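Local atomic coordinates of ribosomal-protein-alanine acetyltransferase (Clostridium acetobutylicum, PDB entry 3DNS), a protein that probably transfers an acetyl group to the N-terminal alanine of a ribosomal protein, this chain being its N-terminal domain, probably of the GNAT fold. Residues A[40-51]-A[80-88]. Residues are numbered along the deposited sequence; the frame is centred on the assembly and turned at random.
Sequences LNKDNRFCMFRM and DINKVNIIV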
loop_
_atom_site.group_PDB
_atom_site.type_symbol
_atom_site.label_atom_id
_atom_site.label_comp_id
_atom_site.label_asym_id
_atom_site.label_seq_id
_atom_site.Cartn_x
_atom_site.Cartn_y
_atom_site.Cartn_z
ATOM N N LEU A 40 5.625 -23.085 10.262
ATOM C CA LEU A 40 5.853 -24.017 9.165
ATOM C C LEU A 40 6.426 -25.257 9.789
ATOM O O LEU A 40 7.408 -25.191 10.538
ATOM C CB LEU A 40 6.832 -23.417 8.152
ATOM C CG LEU A 40 7.252 -24.210 6.914
ATOM C CD1 LEU A 40 6.016 -24.413 6.057
ATOM C CD2 LEU A 40 8.419 -23.539 6.105
ATOM N N ASN A 41 5.836 -26.387 9.465
ATOM C CA ASN A 41 6.266 -27.660 10.045
ATOM C C ASN A 41 6.090 -28.727 9.000
ATOM O O ASN A 41 4.946 -29.120 8.617
ATOM C CB ASN A 41 5.401 -27.994 11.277
ATOM C CG ASN A 41 5.953 -29.124 12.090
ATOM O OD1 ASN A 41 6.174 -30.224 11.595
ATOM N ND2 ASN A 41 6.162 -28.866 13.350
ATOM N N LYS A 42 7.223 -29.213 8.540
ATOM C CA LYS A 42 7.236 -30.197 7.489
ATOM C C LYS A 42 6.730 -31.545 7.962
ATOM O O LYS A 42 6.080 -32.242 7.209
ATOM C CB LYS A 42 8.640 -30.257 6.897
ATOM C CG LYS A 42 8.951 -28.980 6.154
ATOM C CD LYS A 42 10.419 -28.822 5.888
ATOM C CE LYS A 42 10.959 -29.781 4.827
ATOM N NZ LYS A 42 12.300 -29.400 4.306
ATOM N N ASP A 43 6.989 -31.939 9.206
ATOM C CA ASP A 43 6.410 -33.209 9.720
ATOM C C ASP A 43 4.866 -33.126 9.801
ATOM O O ASP A 43 4.153 -34.080 9.478
ATOM C CB ASP A 43 7.029 -33.594 11.074
ATOM C CG ASP A 43 8.554 -33.801 10.992
ATOM O OD1 ASP A 43 9.117 -34.169 9.927
ATOM O OD2 ASP A 43 9.199 -33.580 12.016
ATOM N N ASN A 44 4.341 -31.967 10.169
ATOM C CA ASN A 44 2.884 -31.796 10.180
ATOM C C ASN A 44 2.309 -31.378 8.846
ATOM O O ASN A 44 1.083 -31.282 8.680
ATOM C CB ASN A 44 2.485 -30.816 11.284
ATOM C CG ASN A 44 2.762 -31.372 12.681
ATOM O OD1 ASN A 44 3.109 -30.648 13.590
ATOM N ND2 ASN A 44 2.598 -32.650 12.838
ATOM N N ARG A 45 3.190 -31.134 7.895
ATOM C CA ARG A 45 2.823 -30.626 6.565
ATOM C C ARG A 45 1.912 -29.401 6.732
ATOM O O ARG A 45 0.876 -29.280 6.074
ATOM C CB ARG A 45 2.189 -31.743 5.688
ATOM C CG ARG A 45 3.070 -33.008 5.471
ATOM C CD ARG A 45 2.299 -34.178 4.814
ATOM N NE ARG A 45 1.991 -33.746 3.468
ATOM C CZ ARG A 45 0.930 -34.074 2.738
ATOM N NH1 ARG A 45 -0.002 -34.928 3.171
ATOM N NH2 ARG A 45 0.790 -33.491 1.552
ATOM N N PHE A 46 2.302 -28.526 7.656
ATOM C CA PHE A 46 1.431 -27.440 8.155
ATOM C C PHE A 46 2.132 -26.113 7.886
ATOM O O PHE A 46 3.330 -25.980 8.124
ATOM C CB PHE A 46 1.147 -27.643 9.648
ATOM C CG PHE A 46 0.407 -26.474 10.319
ATOM C CD1 PHE A 46 -0.919 -26.227 10.035
ATOM C CD2 PHE A 46 1.055 -25.647 11.194
ATOM C CE1 PHE A 46 -1.600 -25.176 10.581
ATOM C CE2 PHE A 46 0.385 -24.576 11.773
ATOM C CZ PHE A 46 -0.958 -24.345 11.467
ATOM N N CYS A 47 1.405 -25.154 7.334
ATOM C CA CYS A 47 1.920 -23.816 7.122
ATOM C C CYS A 47 0.879 -22.828 7.540
ATOM O O CYS A 47 -0.237 -22.899 7.026
ATOM C CB CYS A 47 2.248 -23.555 5.640
ATOM S SG CYS A 47 2.934 -21.900 5.376
HETATM N N MSE A 48 1.248 -21.895 8.440
HETATM C CA MSE A 48 0.366 -20.810 8.919
HETATM C C MSE A 48 1.083 -19.518 8.634
HETATM O O MSE A 48 2.245 -19.398 8.983
HETATM C CB MSE A 48 0.065 -20.884 10.430
HETATM C CG MSE A 48 -0.707 -19.703 10.952
HETATM SE SE MSE A 48 -1.709 -20.141 12.607
HETATM C CE MSE A 48 -0.122 -20.489 13.688
ATOM N N PHE A 49 0.399 -18.592 7.964
ATOM C CA PHE A 49 0.964 -17.260 7.697
ATOM C C PHE A 49 0.011 -16.120 7.962
ATOM O O PHE A 49 -1.222 -16.299 8.013
ATOM C CB PHE A 49 1.504 -17.138 6.294
ATOM C CG PHE A 49 0.501 -17.340 5.198
ATOM C CD1 PHE A 49 -0.140 -16.280 4.639
ATOM C CD2 PHE A 49 0.274 -18.598 4.668
ATOM C CE1 PHE A 49 -1.013 -16.460 3.569
ATOM C CE2 PHE A 49 -0.599 -18.774 3.604
ATOM C CZ PHE A 49 -1.246 -17.681 3.073
ATOM N N ARG A 50 0.613 -14.943 8.142
ATOM C CA ARG A 50 -0.110 -13.681 8.298
ATOM C C ARG A 50 -0.053 -12.896 6.983
ATOM O O ARG A 50 1.038 -12.719 6.427
ATOM C CB ARG A 50 0.482 -12.840 9.425
ATOM C CG ARG A 50 -0.219 -11.500 9.584
ATOM C CD ARG A 50 0.192 -10.811 10.869
ATOM N NE ARG A 50 -0.500 -11.351 12.059
ATOM C CZ ARG A 50 0.085 -12.118 12.969
ATOM N NH1 ARG A 50 1.343 -12.491 12.821
ATOM N NH2 ARG A 50 -0.578 -12.533 14.023
HETATM N N MSE A 51 -1.213 -12.475 6.468
HETATM C CA MSE A 51 -1.233 -11.694 5.237
HETATM C C MSE A 51 -1.675 -10.276 5.538
HETATM O O MSE A 51 -2.736 -10.065 6.047
HETATM C CB MSE A 51 -2.140 -12.286 4.204
HETATM C CG MSE A 51 -2.112 -11.510 2.883
HETATM SE SE MSE A 51 -3.141 -12.444 1.426
HETATM C CE MSE A 51 -4.913 -12.082 2.125
ATOM N N ASP A 80 4.038 -29.691 -0.892
ATOM C CA ASP A 80 3.705 -30.813 0.044
ATOM C C ASP A 80 3.007 -30.393 1.364
ATOM O O ASP A 80 3.047 -31.108 2.367
ATOM C CB ASP A 80 4.921 -31.720 0.368
ATOM C CG ASP A 80 4.474 -33.179 0.872
ATOM O OD1 ASP A 80 3.454 -33.718 0.322
ATOM O OD2 ASP A 80 5.130 -33.762 1.796
ATOM N N ILE A 81 2.320 -29.272 1.330
ATOM C CA ILE A 81 1.542 -28.819 2.478
ATOM C C ILE A 81 0.209 -29.530 2.487
ATOM O O ILE A 81 -0.373 -29.756 1.451
ATOM C CB ILE A 81 1.408 -27.246 2.444
ATOM C CG1 ILE A 81 2.824 -26.632 2.509
ATOM C CG2 ILE A 81 0.532 -26.695 3.573
ATOM C CD1 ILE A 81 3.656 -26.978 3.769
ATOM N N ASN A 82 -0.250 -29.925 3.656
ATOM C CA ASN A 82 -1.587 -30.497 3.781
ATOM C C ASN A 82 -2.634 -29.512 4.305
ATOM O O ASN A 82 -3.820 -29.541 3.927
ATOM C CB ASN A 82 -1.539 -31.742 4.685
ATOM C CG ASN A 82 -2.891 -32.403 4.817
ATOM O OD1 ASN A 82 -3.432 -32.921 3.845
ATOM N ND2 ASN A 82 -3.471 -32.320 5.984
ATOM N N LYS A 83 -2.205 -28.668 5.221
ATOM C CA LYS A 83 -3.069 -27.731 5.876
ATOM C C LYS A 83 -2.405 -26.372 5.897
ATOM O O LYS A 83 -1.230 -26.231 6.282
ATOM C CB LYS A 83 -3.341 -28.194 7.309
ATOM C CG LYS A 83 -4.276 -27.307 8.129
ATOM C CD LYS A 83 -5.684 -27.241 7.597
ATOM C CE LYS A 83 -6.408 -25.928 8.091
ATOM N NZ LYS A 83 -6.604 -25.939 9.550
ATOM N N VAL A 84 -3.153 -25.384 5.416
ATOM C CA VAL A 84 -2.760 -24.023 5.421
ATOM C C VAL A 84 -3.737 -23.187 6.301
ATOM O O VAL A 84 -4.968 -23.268 6.168
ATOM C CB VAL A 84 -2.719 -23.474 3.974
ATOM C CG1 VAL A 84 -2.481 -21.975 3.964
ATOM C CG2 VAL A 84 -1.627 -24.231 3.111
ATOM N N ASN A 85 -3.171 -22.396 7.195
ATOM C CA ASN A 85 -3.909 -21.347 7.915
ATOM C C ASN A 85 -3.408 -19.931 7.601
ATOM O O ASN A 85 -2.244 -19.708 7.411
ATOM C CB ASN A 85 -3.846 -21.543 9.426
ATOM C CG ASN A 85 -4.790 -22.586 9.883
ATOM O OD1 ASN A 85 -4.547 -23.777 9.660
ATOM N ND2 ASN A 85 -5.918 -22.157 10.459
ATOM N N ILE A 86 -4.347 -19.001 7.564
ATOM C CA ILE A 86 -4.123 -17.590 7.193
ATOM C C ILE A 86 -4.731 -16.700 8.302
ATOM O O ILE A 86 -5.882 -16.855 8.703
ATOM C CB ILE A 86 -4.735 -17.215 5.879
ATOM C CG1 ILE A 86 -4.380 -18.283 4.812
ATOM C CG2 ILE A 86 -4.225 -15.789 5.512
ATOM C CD1 ILE A 86 -4.830 -18.012 3.266
ATOM N N ILE A 87 -3.878 -15.824 8.822
ATOM C CA ILE A 87 -4.217 -14.810 9.805
ATOM C C ILE A 87 -4.262 -13.503 9.049
ATOM O O ILE A 87 -3.279 -13.100 8.393
ATOM C CB ILE A 87 -3.087 -14.680 10.849
ATOM C CG1 ILE A 87 -2.782 -16.025 11.528
ATOM C CG2 ILE A 87 -3.442 -13.593 11.857
ATOM C CD1 ILE A 87 -1.611 -16.026 12.436
ATOM N N VAL A 88 -5.392 -12.818 9.167
ATOM C CA VAL A 88 -5.621 -11.513 8.527
ATOM C C VAL A 88 -6.382 -10.589 9.462
ATOM O O VAL A 88 -7.234 -11.020 10.255
ATOM C CB VAL A 88 -6.458 -11.594 7.215
ATOM C CG1 VAL A 88 -5.689 -12.203 6.117
ATOM C CG2 VAL A 88 -7.750 -12.360 7.410
HETATM O O HOH W 1 -2.465 -34.206 1.840
#
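R45 and D80 meet at the end of a parallel strand pair, and they illustrate how a side chain can fasten the loop that leads into a strand. With the R45 chain bent at chi3 (67°), NE gives a hydrogen bond to D80 O (3.0 Å), approaching from above the carbonyl plane, while NH2 forms a salt bridge with D80 OD1 (2.9 Å); guanidinium and carboxylate planes lie 25° apart. N82 CB sits over the centre of one guanidinium face, and a water bridges R45 NH1 to N82 OD1. The carbonyl of R45, at the G1 bulge opposite N41, takes two backbone donors, N82 N and K83 N, opening the parallel pairing that runs on to M51.

Beyond it, the F46 ring lies alongside the aliphatic part of K83 and turns its edge, at CE1, to N85 OD1 (3.4 Å), ring and amide planes 55° apart. The same oxygen accepts a hydrogen bond from K83 NZ, and E105 engages both K83 and N85. Farther on, I87 CD1 lies over one face of the R50 guanidinium, toward its rim; R50 NE pairs with E121. On the other side of the sheet, F49 CZ meets I86 CD1 (3.6 Å) and CE2 meets V84 CG1 (3.7 Å).

Strands 46-53 and 83-89 are the parallel members of a beta-alpha-beta unit, consistent with the GNAT acetyltransferase fold: connecting helix 61-78 packs on F49, V84 and I86, with F71 edge-to-face to F49, and strands 31-41 and 117-127 flank the pair.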